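Local coordinates for protein cytochrome P450 113A1 (PDB 2JJN) that hydroxylates the macrolactone ring of erythromycin D at C-12 to give erythromycin C, acting as a heme b cytochrome P450 monooxygenase in erythromycin biosynthesis, at residues V53-D58 with N320-A325; T28-W33 with N313-S318; R255-H260 with D330-S335; D175-P180 with D309-T314. The protein carries 2 engineered substitutions. All coordinates share one frame; numbering follows the deposited sequence.

Interaction 1: V53-D58 with N320-A325; sequences VFRHAD and NRDSDA. With SO4 (sulfate ion), chain E; SO4 (sulfate ion), chain G.
H56, the first residue of helix 56-64, meets D322 and A325 of the segment 320-325 with its backbone and its ring. The backbone N of H56 donates a nearly straight bond (176°, 2.8 Å) to D322 OD1, which accepts with its anti lone pair, facing away from the other carboxylate oxygen. Along the H56 side chain, CB comes first and lies 3.5 Å from D322 OD1, with the methyl of A325 close by. CG is anti to the backbone N (chi1 -178°), which swings the imidazole across that methyl. A325 CB therefore stands 3.3 Å from H56 CG, over one ring face and displaced toward the rim, in a CH-pi contact. ND1 and CD2 border the same methyl, while CE1 is already farther from it. At the tip NE2 leaves the loop and donates in the ring plane to O2 of a sulfate ion, 2.6 Å away.

R55, at the N-cap position, brushes D322 only near the root of its side chain. Its extended chain carries the guanidinium to a second sulfate, where NH1 donates to O4 (3.0 Å) and NH2 to O1 (2.8 Å).

D322 is held from both oxygens: OD2 closes an Asx turn with the backbone N of D324, and OD1 also takes a longer bond from a water that accepts from A57 N. A carboxylate thus meets the N-terminal end of a helix, where it should be electrostatically favoured. The sulfates, probably from the crystallisation liquor, are consistent with anion-accepting tips on R55 and H56, and the one at NE2 would favour a protonated imidazole.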
loop_
_atom_site.group_PDB
_atom_site.type_symbol
_atom_site.label_atom_id
_atom_site.label_comp_id
_atom_site.label_asym_id
_atom_site.label_seq_id
_atom_site.Cartn_x
_atom_site.Cartn_y
_atom_site.Cartn_z
ATOM N N VAL A 53 -6.901 -4.564 16.941
ATOM C CA VAL A 53 -5.901 -4.098 17.898
ATOM C C VAL A 53 -5.583 -2.641 17.545
ATOM O O VAL A 53 -5.227 -2.340 16.398
ATOM C CB VAL A 53 -4.662 -4.985 17.818
ATOM C CG1 VAL A 53 -3.555 -4.406 18.685
ATOM C CG2 VAL A 53 -5.072 -6.385 18.335
ATOM N N PHE A 54 -5.736 -1.741 18.530
ATOM C CA PHE A 54 -5.709 -0.294 18.254
ATOM C C PHE A 54 -4.498 0.504 18.742
ATOM O O PHE A 54 -4.187 1.556 18.189
ATOM C CB PHE A 54 -6.979 0.382 18.813
ATOM C CG PHE A 54 -8.250 -0.182 18.213
ATOM C CD1 PHE A 54 -9.118 -0.944 18.984
ATOM C CD2 PHE A 54 -8.490 -0.043 16.869
ATOM C CE1 PHE A 54 -10.290 -1.461 18.431
ATOM C CE2 PHE A 54 -9.671 -0.569 16.278
ATOM C CZ PHE A 54 -10.576 -1.295 17.081
ATOM N N ARG A 55 -3.836 0.040 19.782
ATOM C CA ARG A 55 -2.736 0.846 20.337
ATOM C C ARG A 55 -1.407 0.539 19.670
ATOM O O ARG A 55 -1.148 -0.611 19.304
ATOM C CB ARG A 55 -2.603 0.563 21.838
ATOM C CG ARG A 55 -3.739 1.169 22.642
ATOM C CD ARG A 55 -3.539 0.894 24.123
ATOM N NE ARG A 55 -4.666 1.395 24.889
ATOM C CZ ARG A 55 -4.950 0.944 26.105
ATOM N NH1 ARG A 55 -4.178 -0.024 26.648
ATOM N NH2 ARG A 55 -5.993 1.455 26.779
ATOM N N HIS A 56 -0.544 1.554 19.567
ATOM C CA HIS A 56 0.695 1.394 18.837
ATOM C C HIS A 56 1.541 0.224 19.363
ATOM O O HIS A 56 2.014 -0.629 18.604
ATOM C CB HIS A 56 1.494 2.697 18.965
ATOM C CG HIS A 56 2.781 2.691 18.212
ATOM N ND1 HIS A 56 3.972 2.293 18.798
ATOM C CD2 HIS A 56 3.090 3.103 16.957
ATOM C CE1 HIS A 56 4.951 2.422 17.917
ATOM N NE2 HIS A 56 4.453 2.904 16.797
ATOM N N ALA A 57 1.753 0.159 20.685
ATOM C CA ALA A 57 2.602 -0.895 21.185
ATOM C C ALA A 57 2.029 -2.278 20.889
ATOM O O ALA A 57 2.773 -3.224 20.682
ATOM C CB ALA A 57 2.793 -0.736 22.697
ATOM N N ASP A 58 0.706 -2.397 20.962
ATOM C CA ASP A 58 0.052 -3.705 20.750
ATOM C C ASP A 58 0.066 -4.095 19.270
ATOM O O ASP A 58 0.231 -5.286 18.951
ATOM C CB ASP A 58 -1.386 -3.646 21.263
ATOM C CG ASP A 58 -1.453 -3.432 22.803
ATOM O OD1 ASP A 58 -0.452 -3.847 23.472
ATOM O OD2 ASP A 58 -2.431 -2.795 23.260
ATOM N N ASN A 320 -0.644 4.938 14.337
ATOM C CA ASN A 320 0.048 6.152 13.870
ATOM C C ASN A 320 -0.524 7.436 14.494
ATOM O O ASN A 320 0.111 8.468 14.435
ATOM C CB ASN A 320 -0.072 6.248 12.360
ATOM C CG ASN A 320 0.829 5.258 11.595
ATOM O OD1 ASN A 320 1.580 4.470 12.170
ATOM N ND2 ASN A 320 0.704 5.309 10.249
ATOM N N ARG A 321 -1.758 7.384 15.003
ATOM C CA ARG A 321 -2.382 8.587 15.643
ATOM C C ARG A 321 -2.386 8.437 17.180
ATOM O O ARG A 321 -3.090 9.179 17.886
ATOM C CB ARG A 321 -3.811 8.732 15.113
ATOM C CG ARG A 321 -3.878 8.948 13.594
ATOM C CD ARG A 321 -3.116 10.180 13.106
ATOM N NE ARG A 321 -3.534 10.511 11.758
ATOM C CZ ARG A 321 -4.420 11.461 11.435
ATOM N NH1 ARG A 321 -4.922 12.257 12.371
ATOM N NH2 ARG A 321 -4.781 11.647 10.169
ATOM N N ASP A 322 -1.615 7.460 17.664
ATOM C CA ASP A 322 -1.548 7.161 19.144
ATOM C C ASP A 322 -0.571 8.096 19.863
ATOM O O ASP A 322 0.609 8.070 19.580
ATOM C CB ASP A 322 -1.105 5.707 19.290
ATOM C CG ASP A 322 -1.197 5.187 20.690
ATOM O OD1 ASP A 322 -1.146 3.950 20.877
ATOM O OD2 ASP A 322 -1.239 6.018 21.630
ATOM N N SER A 323 -1.102 8.934 20.769
ATOM C CA SER A 323 -0.248 9.899 21.417
ATOM C C SER A 323 0.821 9.236 22.297
ATOM O O SER A 323 1.840 9.881 22.690
ATOM C CB SER A 323 -1.094 10.862 22.238
ATOM O OG SER A 323 -1.634 10.208 23.371
ATOM N N ASP A 324 0.619 7.960 22.634
ATOM C CA ASP A 324 1.692 7.229 23.312
ATOM C C ASP A 324 2.941 7.020 22.460
ATOM O O ASP A 324 4.046 6.789 22.977
ATOM C CB ASP A 324 1.170 5.897 23.862
ATOM C CG ASP A 324 0.213 6.076 25.043
ATOM O OD1 ASP A 324 0.225 7.164 25.702
ATOM O OD2 ASP A 324 -0.526 5.111 25.353
ATOM N N ALA A 325 2.784 7.095 21.136
ATOM C CA ALA A 325 3.853 6.803 20.204
ATOM C C ALA A 325 4.355 8.046 19.482
ATOM O O ALA A 325 5.496 8.073 18.976
ATOM C CB ALA A 325 3.341 5.776 19.175
HETATM S S SO4 E . -5.902 -0.666 30.058
HETATM O O1 SO4 E . -6.428 0.526 29.387
HETATM O O2 SO4 E . -7.016 -1.548 30.401
HETATM O O3 SO4 E . -5.175 -0.275 31.264
HETATM O O4 SO4 E . -5.032 -1.439 29.168
HETATM S S SO4 G . 6.626 4.421 13.994
HETATM O O1 SO4 G . 5.929 4.670 12.698
HETATM O O2 SO4 G . 6.040 3.290 14.711
HETATM O O3 SO4 G . 6.634 5.557 14.920
HETATM O O4 SO4 G . 8.004 3.995 13.792
HETATM O O HOH W 1 0.877 2.091 22.614
#

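Interaction 2: T28-W33 with N313-S318; sequences TALLDW and NTWVLS
L317 pushes its forked end into the hollow between L30 and L31, two successive residues of helix 27-40. All of its outer carbons take part. L31 CD2 rests against the fork, 3.9 Å from L317 CD1 and equally close to CG and CD2, so that a single methyl of L31 fills the notch between the branches. The two side chains meet at about a right angle. On the other flank L317 CD2 is 3.9 Å from L30 CD2, and here the chains run at a slant to one another.

The same methyl of L30 serves two neighbours. Beyond L317 it approaches the indole of W315 obliquely, with L30 CD2 4.3 Å from W315 CZ3. It thus sits in the angle between a leucine and an aromatic ring. In both L30 and L317 the CG atom is anti to the backbone N (chi1 176° and 173°), a torsion that extends each branched end into the interface.

The contact is apolar and largely buried, and it presses the helix 27-40 against the place where strand 311-315 gives way to helix 316-320, with W315 at the helix's N-cap position. One turn beyond L30, L34 continues the same helix face over W315, L317 and S318. The indole is fixed on its far reaches by a hydrogen bond from NE1 to H52 and by ring contact with F54, both from the region of the adjacent strand 51-53.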
loop_
_atom_site.group_PDB
_atom_site.type_symbol
_atom_site.label_atom_id
_atom_site.label_comp_id
_atom_site.label_asym_id
_atom_site.label_seq_id
_atom_site.Cartn_x
_atom_site.Cartn_y
_atom_site.Cartn_z
ATOM N N THR A 28 -12.921 11.412 9.434
ATOM C CA THR A 28 -13.004 12.044 10.744
ATOM C C THR A 28 -13.731 11.148 11.753
ATOM O O THR A 28 -13.263 11.000 12.916
ATOM C CB THR A 28 -13.714 13.397 10.643
ATOM O OG1 THR A 28 -12.901 14.208 9.781
ATOM C CG2 THR A 28 -13.841 14.076 12.068
ATOM N N ALA A 29 -14.844 10.552 11.307
ATOM C CA ALA A 29 -15.625 9.672 12.188
ATOM C C ALA A 29 -14.812 8.438 12.556
ATOM O O ALA A 29 -14.867 7.977 13.707
ATOM C CB ALA A 29 -16.952 9.261 11.528
ATOM N N LEU A 30 -14.069 7.911 11.589
ATOM C CA LEU A 30 -13.233 6.734 11.837
ATOM C C LEU A 30 -12.155 7.091 12.843
ATOM O O LEU A 30 -11.958 6.352 13.783
ATOM C CB LEU A 30 -12.613 6.241 10.533
ATOM C CG LEU A 30 -11.646 5.056 10.708
ATOM C CD1 LEU A 30 -12.396 3.885 11.338
ATOM C CD2 LEU A 30 -11.093 4.667 9.328
ATOM N N LEU A 31 -11.439 8.199 12.630
ATOM C CA LEU A 31 -10.384 8.586 13.561
ATOM C C LEU A 31 -10.900 8.792 14.968
ATOM O O LEU A 31 -10.262 8.374 15.938
ATOM C CB LEU A 31 -9.653 9.848 13.047
ATOM C CG LEU A 31 -8.854 9.580 11.770
ATOM C CD1 LEU A 31 -8.401 10.889 11.182
ATOM C CD2 LEU A 31 -7.660 8.650 11.998
ATOM N N ASP A 32 -12.065 9.436 15.089
ATOM C CA ASP A 32 -12.616 9.728 16.419
ATOM C C ASP A 32 -12.918 8.394 17.123
ATOM O O ASP A 32 -12.613 8.216 18.311
ATOM C CB ASP A 32 -13.889 10.572 16.253
ATOM C CG ASP A 32 -13.579 12.048 15.963
ATOM O OD1 ASP A 32 -12.406 12.465 16.113
ATOM O OD2 ASP A 32 -14.530 12.787 15.621
ATOM N N TRP A 33 -13.497 7.453 16.379
ATOM C CA TRP A 33 -13.812 6.133 16.928
ATOM C C TRP A 33 -12.559 5.386 17.359
ATOM O O TRP A 33 -12.512 4.799 18.446
ATOM C CB TRP A 33 -14.638 5.341 15.930
ATOM C CG TRP A 33 -15.109 3.995 16.397
ATOM C CD1 TRP A 33 -16.256 3.734 17.120
ATOM C CD2 TRP A 33 -14.494 2.736 16.129
ATOM N NE1 TRP A 33 -16.384 2.377 17.314
ATOM C CE2 TRP A 33 -15.311 1.741 16.742
ATOM C CE3 TRP A 33 -13.335 2.338 15.453
ATOM C CZ2 TRP A 33 -15.003 0.370 16.687
ATOM C CZ3 TRP A 33 -13.009 0.938 15.420
ATOM C CH2 TRP A 33 -13.873 -0.013 16.011
ATOM N N ASN A 313 -6.988 -7.971 13.271
ATOM C CA ASN A 313 -6.745 -6.807 12.374
ATOM C C ASN A 313 -5.899 -5.842 13.196
ATOM O O ASN A 313 -6.336 -5.413 14.274
ATOM C CB ASN A 313 -8.148 -6.179 12.129
ATOM C CG ASN A 313 -8.853 -6.740 10.940
ATOM O OD1 ASN A 313 -9.975 -7.210 11.061
ATOM N ND2 ASN A 313 -8.227 -6.670 9.775
ATOM N N THR A 314 -4.711 -5.510 12.717
ATOM C CA THR A 314 -3.858 -4.512 13.404
ATOM C C THR A 314 -4.025 -3.168 12.736
ATOM O O THR A 314 -3.725 -3.053 11.558
ATOM C CB THR A 314 -2.360 -4.846 13.348
ATOM O OG1 THR A 314 -1.921 -5.031 12.001
ATOM C CG2 THR A 314 -2.010 -6.120 14.153
ATOM N N TRP A 315 -4.516 -2.186 13.475
ATOM C CA TRP A 315 -4.876 -0.882 12.915
ATOM C C TRP A 315 -3.676 0.054 12.937
ATOM O O TRP A 315 -3.433 0.821 13.884
ATOM C CB TRP A 315 -6.061 -0.303 13.675
ATOM C CG TRP A 315 -7.376 -0.869 13.247
ATOM C CD1 TRP A 315 -7.956 -1.977 13.728
ATOM C CD2 TRP A 315 -8.246 -0.324 12.250
ATOM N NE1 TRP A 315 -9.206 -2.180 13.088
ATOM C CE2 TRP A 315 -9.388 -1.170 12.174
ATOM C CE3 TRP A 315 -8.146 0.777 11.377
ATOM C CZ2 TRP A 315 -10.443 -0.935 11.277
ATOM C CZ3 TRP A 315 -9.200 1.027 10.503
ATOM C CH2 TRP A 315 -10.331 0.175 10.456
ATOM N N VAL A 316 -2.891 -0.026 11.856
ATOM C CA VAL A 316 -1.749 0.891 11.712
ATOM C C VAL A 316 -2.214 2.368 11.767
ATOM O O VAL A 316 -1.531 3.231 12.311
ATOM C CB VAL A 316 -0.944 0.546 10.449
ATOM C CG1 VAL A 316 -0.106 1.728 9.973
ATOM C CG2 VAL A 316 -0.028 -0.663 10.797
ATOM N N LEU A 317 -3.380 2.666 11.200
ATOM C CA LEU A 317 -3.896 4.039 11.245
ATOM C C LEU A 317 -4.063 4.490 12.677
ATOM O O LEU A 317 -3.702 5.633 13.001
ATOM C CB LEU A 317 -5.230 4.104 10.522
ATOM C CG LEU A 317 -5.944 5.456 10.639
ATOM C CD1 LEU A 317 -5.067 6.597 10.011
ATOM C CD2 LEU A 317 -7.293 5.370 9.939
ATOM N N SER A 318 -4.614 3.624 13.535
ATOM C CA SER A 318 -4.781 4.017 14.938
ATOM C C SER A 318 -3.424 4.142 15.640
ATOM O O SER A 318 -3.181 5.101 16.394
ATOM C CB SER A 318 -5.626 2.940 15.594
ATOM O OG SER A 318 -5.871 3.241 16.982
#

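Interaction 3: R255-H260 with D330-S335; sequences RTLDEH and DRFDPS
F332 receives contacts from T256 and L257, in the last turns of the long helix 228-259, and from H260 just after it. Two of these are CH-pi contacts. The methyl of T256 stands over one face of the phenyl ring, with T256 CG2 3.6 Å from F332 CD1. In the other the roles are reversed: F332 CB lies over a face of the imidazole, 3.8 Å from H260 NE2. F332 has CG anti to its backbone N (chi1 177°), which carries the ring past the histidine and in under the threonine.

The aromatic pair itself is slight. The rings of H260 and F332 are near parallel (planes 30° apart) but slid past each other, with centroids 5.4 Å apart and little overlap. L257 adds a looser apolar touch, CD2 to F332 CE2 at 4.4 Å, while P334 CD covers the ring face opposite T256.

Within the loop, D333 OD1 accepts from both the hydroxyl and the backbone N of S335, the latter closing an Asx turn.

F332 to S335 begin the F-x-P-x-R sequence of the P450 family, completed by R336. Helix 274-284 lies alongside, E280 and V281 touching F332, and H263 of helix 262-269 meets the phenyl edge-to-face.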
loop_
_atom_site.group_PDB
_atom_site.type_symbol
_atom_site.label_atom_id
_atom_site.label_comp_id
_atom_site.label_asym_id
_atom_site.label_seq_id
_atom_site.Cartn_x
_atom_site.Cartn_y
_atom_site.Cartn_z
ATOM N N ARG A 255 -3.830 15.750 -1.136
ATOM C CA ARG A 255 -4.916 16.134 -0.219
ATOM C C ARG A 255 -4.412 16.755 1.090
ATOM O O ARG A 255 -4.950 17.783 1.572
ATOM C CB ARG A 255 -5.784 14.916 0.125
ATOM C CG ARG A 255 -6.786 14.516 -0.863
ATOM C CD ARG A 255 -7.937 13.832 -0.017
ATOM N NE ARG A 255 -7.455 12.528 0.439
ATOM C CZ ARG A 255 -7.878 11.843 1.509
ATOM N NH1 ARG A 255 -8.745 12.355 2.398
ATOM N NH2 ARG A 255 -7.365 10.621 1.702
ATOM N N THR A 256 -3.328 16.161 1.610
ATOM C CA THR A 256 -2.809 16.638 2.905
ATOM C C THR A 256 -2.110 18.002 2.763
ATOM O O THR A 256 -2.294 18.904 3.599
ATOM C CB THR A 256 -1.915 15.604 3.511
ATOM O OG1 THR A 256 -2.619 14.352 3.608
ATOM C CG2 THR A 256 -1.525 16.017 4.929
ATOM N N LEU A 257 -1.305 18.149 1.705
ATOM C CA LEU A 257 -0.726 19.456 1.447
ATOM C C LEU A 257 -1.785 20.516 1.183
ATOM O O LEU A 257 -1.597 21.670 1.587
ATOM C CB LEU A 257 0.256 19.391 0.275
ATOM C CG LEU A 257 1.469 18.532 0.508
ATOM C CD1 LEU A 257 2.317 18.416 -0.803
ATOM C CD2 LEU A 257 2.337 19.187 1.617
ATOM N N ASP A 258 -2.900 20.145 0.533
ATOM C CA ASP A 258 -3.936 21.141 0.264
ATOM C C ASP A 258 -4.544 21.624 1.608
ATOM O O ASP A 258 -5.043 22.753 1.685
ATOM C CB ASP A 258 -4.997 20.442 -0.587
ATOM C CG ASP A 258 -6.051 21.399 -1.175
ATOM O OD1 ASP A 258 -5.715 22.581 -1.442
ATOM O OD2 ASP A 258 -7.183 20.904 -1.372
ATOM N N GLU A 259 -4.490 20.782 2.641
ATOM C CA GLU A 259 -4.981 21.138 3.987
ATOM C C GLU A 259 -3.966 21.962 4.746
ATOM O O GLU A 259 -4.321 22.676 5.692
ATOM C CB GLU A 259 -5.334 19.872 4.788
ATOM C CG GLU A 259 -6.558 19.145 4.207
ATOM C CD GLU A 259 -6.712 17.741 4.797
ATOM O OE1 GLU A 259 -5.819 17.321 5.529
ATOM O OE2 GLU A 259 -7.704 17.063 4.478
ATOM N N HIS A 260 -2.691 21.891 4.340
ATOM C CA HIS A 260 -1.607 22.637 5.012
ATOM C C HIS A 260 -0.756 23.270 3.942
ATOM O O HIS A 260 0.413 22.907 3.766
ATOM C CB HIS A 260 -0.777 21.676 5.855
ATOM C CG HIS A 260 -1.585 21.074 6.935
ATOM N ND1 HIS A 260 -1.836 21.748 8.112
ATOM C CD2 HIS A 260 -2.295 19.925 6.981
ATOM C CE1 HIS A 260 -2.609 20.989 8.872
ATOM N NE2 HIS A 260 -2.914 19.890 8.207
ATOM N N ASP A 330 -2.121 14.142 15.891
ATOM C CA ASP A 330 -3.012 14.580 14.836
ATOM C C ASP A 330 -2.533 15.842 14.103
ATOM O O ASP A 330 -3.236 16.354 13.231
ATOM C CB ASP A 330 -4.441 14.709 15.377
ATOM C CG ASP A 330 -4.938 13.390 15.902
ATOM O OD1 ASP A 330 -4.745 12.344 15.218
ATOM O OD2 ASP A 330 -5.459 13.367 17.049
ATOM N N ARG A 331 -1.360 16.321 14.507
ATOM C CA ARG A 331 -0.699 17.430 13.828
ATOM C C ARG A 331 0.095 16.886 12.631
ATOM O O ARG A 331 0.981 15.980 12.780
ATOM C CB ARG A 331 0.268 18.136 14.801
ATOM C CG ARG A 331 1.058 19.290 14.179
ATOM C CD ARG A 331 1.940 20.026 15.158
ATOM N NE ARG A 331 2.711 21.026 14.424
ATOM C CZ ARG A 331 3.514 21.900 15.021
ATOM N NH1 ARG A 331 3.589 21.914 16.342
ATOM N NH2 ARG A 331 4.163 22.795 14.290
ATOM N N PHE A 332 -0.203 17.420 11.464
ATOM C CA PHE A 332 0.617 17.134 10.292
ATOM C C PHE A 332 1.893 17.958 10.424
ATOM O O PHE A 332 1.844 19.212 10.328
ATOM C CB PHE A 332 -0.134 17.482 8.989
ATOM C CG PHE A 332 0.686 17.267 7.759
ATOM C CD1 PHE A 332 1.035 15.961 7.398
ATOM C CD2 PHE A 332 1.192 18.346 7.013
ATOM C CE1 PHE A 332 1.793 15.759 6.315
ATOM C CE2 PHE A 332 1.992 18.119 5.886
ATOM C CZ PHE A 332 2.280 16.810 5.543
ATOM N N ASP A 333 3.028 17.297 10.663
ATOM C CA ASP A 333 4.301 18.002 10.940
ATOM C C ASP A 333 5.490 17.256 10.309
ATOM O O ASP A 333 6.045 16.367 10.920
ATOM C CB ASP A 333 4.539 18.147 12.441
ATOM C CG ASP A 333 5.774 18.992 12.741
ATOM O OD1 ASP A 333 6.424 19.497 11.811
ATOM O OD2 ASP A 333 6.063 19.145 13.955
ATOM N N PRO A 334 5.828 17.596 9.059
ATOM C CA PRO A 334 6.967 16.951 8.417
ATOM C C PRO A 334 8.293 17.127 9.151
ATOM O O PRO A 334 9.233 16.371 8.902
ATOM C CB PRO A 334 7.034 17.643 7.061
ATOM C CG PRO A 334 5.649 18.133 6.793
ATOM C CD PRO A 334 5.089 18.503 8.152
ATOM N N SER A 335 8.346 18.091 10.054
ATOM C CA SER A 335 9.587 18.282 10.828
ATOM C C SER A 335 9.784 17.307 11.985
ATOM O O SER A 335 10.882 17.284 12.600
ATOM C CB SER A 335 9.689 19.736 11.320
ATOM O OG SER A 335 8.940 19.900 12.509
#

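Interaction 4: D175-P180 with D309-T314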
loop_
_atom_site.group_PDB
_atom_site.type_symbol
_atom_site.label_atom_id
_atom_site.label_comp_id
_atom_site.label_asym_id
_atom_site.label_seq_id
_atom_site.Cartn_x
_atom_site.Cartn_y
_atom_site.Cartn_z
ATOM N N ASP A 175 -16.545 -7.022 4.339
ATOM C CA ASP A 175 -16.942 -6.884 5.769
ATOM C C ASP A 175 -16.358 -7.939 6.715
ATOM O O ASP A 175 -15.888 -7.621 7.840
ATOM C CB ASP A 175 -18.473 -7.006 5.901
ATOM C CG ASP A 175 -19.234 -6.345 4.761
ATOM O OD1 ASP A 175 -18.791 -5.283 4.277
ATOM O OD2 ASP A 175 -20.289 -6.893 4.358
ATOM N N ASP A 176 -16.476 -9.191 6.283
ATOM C CA ASP A 176 -16.028 -10.373 7.021
ATOM C C ASP A 176 -14.942 -11.084 6.260
ATOM O O ASP A 176 -15.232 -11.842 5.325
ATOM C CB ASP A 176 -17.179 -11.355 7.312
ATOM C CG ASP A 176 -16.724 -12.608 8.051
ATOM O OD1 ASP A 176 -15.544 -12.741 8.414
ATOM O OD2 ASP A 176 -17.566 -13.483 8.289
ATOM N N PRO A 177 -13.687 -10.858 6.648
ATOM C CA PRO A 177 -12.561 -11.364 5.904
ATOM C C PRO A 177 -12.403 -12.878 6.032
ATOM O O PRO A 177 -11.536 -13.451 5.381
ATOM C CB PRO A 177 -11.383 -10.585 6.493
ATOM C CG PRO A 177 -11.828 -10.292 7.908
ATOM C CD PRO A 177 -13.277 -10.046 7.820
ATOM N N THR A 178 -13.226 -13.525 6.853
ATOM C CA THR A 178 -13.167 -14.997 6.949
ATOM C C THR A 178 -14.138 -15.715 6.006
ATOM O O THR A 178 -14.160 -16.955 5.965
ATOM C CB THR A 178 -13.455 -15.494 8.395
ATOM O OG1 THR A 178 -14.800 -15.161 8.765
ATOM C CG2 THR A 178 -12.484 -14.847 9.376
ATOM N N ASP A 179 -14.969 -14.946 5.302
ATOM C CA ASP A 179 -16.018 -15.505 4.433
ATOM C C ASP A 179 -15.403 -16.161 3.199
ATOM O O ASP A 179 -14.645 -15.531 2.471
ATOM C CB ASP A 179 -17.018 -14.399 4.050
ATOM C CG ASP A 179 -18.047 -14.830 2.992
ATOM O OD1 ASP A 179 -18.567 -13.946 2.306
ATOM O OD2 ASP A 179 -18.343 -16.017 2.847
ATOM N N PRO A 180 -15.709 -17.443 2.973
ATOM C CA PRO A 180 -15.158 -18.105 1.769
ATOM C C PRO A 180 -15.567 -17.487 0.425
ATOM O O PRO A 180 -14.747 -17.464 -0.525
ATOM C CB PRO A 180 -15.710 -19.525 1.872
ATOM C CG PRO A 180 -16.111 -19.706 3.333
ATOM C CD PRO A 180 -16.528 -18.357 3.799
ATOM N N ASP A 309 -7.005 -19.619 16.262
ATOM C CA ASP A 309 -7.719 -19.759 14.995
ATOM C C ASP A 309 -8.750 -18.674 14.726
ATOM O O ASP A 309 -9.815 -18.951 14.157
ATOM C CB ASP A 309 -8.369 -21.171 14.898
ATOM C CG ASP A 309 -7.337 -22.286 15.034
ATOM O OD1 ASP A 309 -6.252 -22.177 14.431
ATOM O OD2 ASP A 309 -7.601 -23.234 15.802
ATOM N N VAL A 310 -8.404 -17.431 15.075
ATOM C CA VAL A 310 -9.244 -16.306 14.713
ATOM C C VAL A 310 -8.396 -15.225 14.032
ATOM O O VAL A 310 -7.166 -15.202 14.175
ATOM C CB VAL A 310 -10.006 -15.712 15.938
ATOM C CG1 VAL A 310 -10.907 -16.761 16.614
ATOM C CG2 VAL A 310 -9.010 -15.136 16.949
ATOM N N MET A 311 -9.078 -14.385 13.247
ATOM C CA MET A 311 -8.397 -13.308 12.532
ATOM C C MET A 311 -8.241 -12.094 13.462
ATOM O O MET A 311 -9.130 -11.812 14.256
ATOM C CB MET A 311 -9.178 -12.947 11.292
ATOM C CG MET A 311 -8.645 -11.723 10.594
ATOM S SD MET A 311 -8.893 -11.828 8.798
ATOM C CE MET A 311 -7.752 -13.150 8.424
ATOM N N VAL A 312 -7.100 -11.425 13.345
ATOM C CA VAL A 312 -6.767 -10.228 14.139
ATOM C C VAL A 312 -6.379 -9.149 13.148
ATOM O O VAL A 312 -5.527 -9.392 12.279
ATOM C CB VAL A 312 -5.556 -10.521 15.053
ATOM C CG1 VAL A 312 -5.213 -9.262 15.855
ATOM C CG2 VAL A 312 -5.879 -11.723 15.991
ATOM N N ASN A 313 -6.988 -7.971 13.271
ATOM C CA ASN A 313 -6.745 -6.807 12.374
ATOM C C ASN A 313 -5.899 -5.842 13.196
ATOM O O ASN A 313 -6.336 -5.413 14.274
ATOM C CB ASN A 313 -8.148 -6.179 12.129
ATOM C CG ASN A 313 -8.853 -6.740 10.940
ATOM O OD1 ASN A 313 -9.975 -7.210 11.061
ATOM N ND2 ASN A 313 -8.227 -6.670 9.775
ATOM N N THR A 314 -4.711 -5.510 12.717
ATOM C CA THR A 314 -3.858 -4.512 13.404
ATOM C C THR A 314 -4.025 -3.168 12.736
ATOM O O THR A 314 -3.725 -3.053 11.558
ATOM C CB THR A 314 -2.360 -4.846 13.348
ATOM O OG1 THR A 314 -1.921 -5.031 12.001
ATOM C CG2 THR A 314 -2.010 -6.120 14.153
#
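P177 and M311 make the main apolar contact between the loop 175-180 and strand 311-315. The pyrrolidine ring presents its CG to the thioether, 3.4 Å from M311 SD, and P177 CB is nearly as close. M311 leaves its strand with CG anti to the backbone N (chi1 172°) and then bends, so that the sulfur, rather than the terminal methyl, faces the proline. M311 is modelled in two conformers and this closeness belongs to one of them. A second, looser apolar contact runs from T178 CG2 to M311 CB at 4.3 Å.

Polar interactions shape the loop rather than the interface. Around P177 a type I turn runs from D176 to D179, closed by D179 N donating to D176 O. In the conformer described, D176 OD1 gathers two bonds from T178: the hydroxyl OG1 donates from the syn side at 2.6 Å, and the backbone N, above the carboxylate plane, forms an Asx turn.

The loop joins helix 165-171 to helix 180-206, in the position of the P450 F-G loop, and D179 caps the latter helix. M311 lies on the sheet between strands 51-53 and 290-295, and touches V50, T294 and the substrate-binding residue Q292.

Interactions 1, 2 and 4 gather around one mixed sheet, and interaction 3 lies apart, about 33 Å from interaction 4 between centres. Strand 311-315 is the common element: interactions 2 and 4 share N313 and T314, with centres about 17 Å apart, and V53 of interaction 1 hydrogen-bonds through its backbone to N313. Interactions 1 and 2, their centres about 10 Å apart, also meet through F54. An R321-D330 salt bridge links interactions 1 and 3. Along the chain, interaction 4 is nested within interaction 1, while interaction 3 crosses the other three. Interactions 1 and 2 join the N-terminal region to strand 311-315 and beyond; 3 and 4 tie mid-chain elements to later ones.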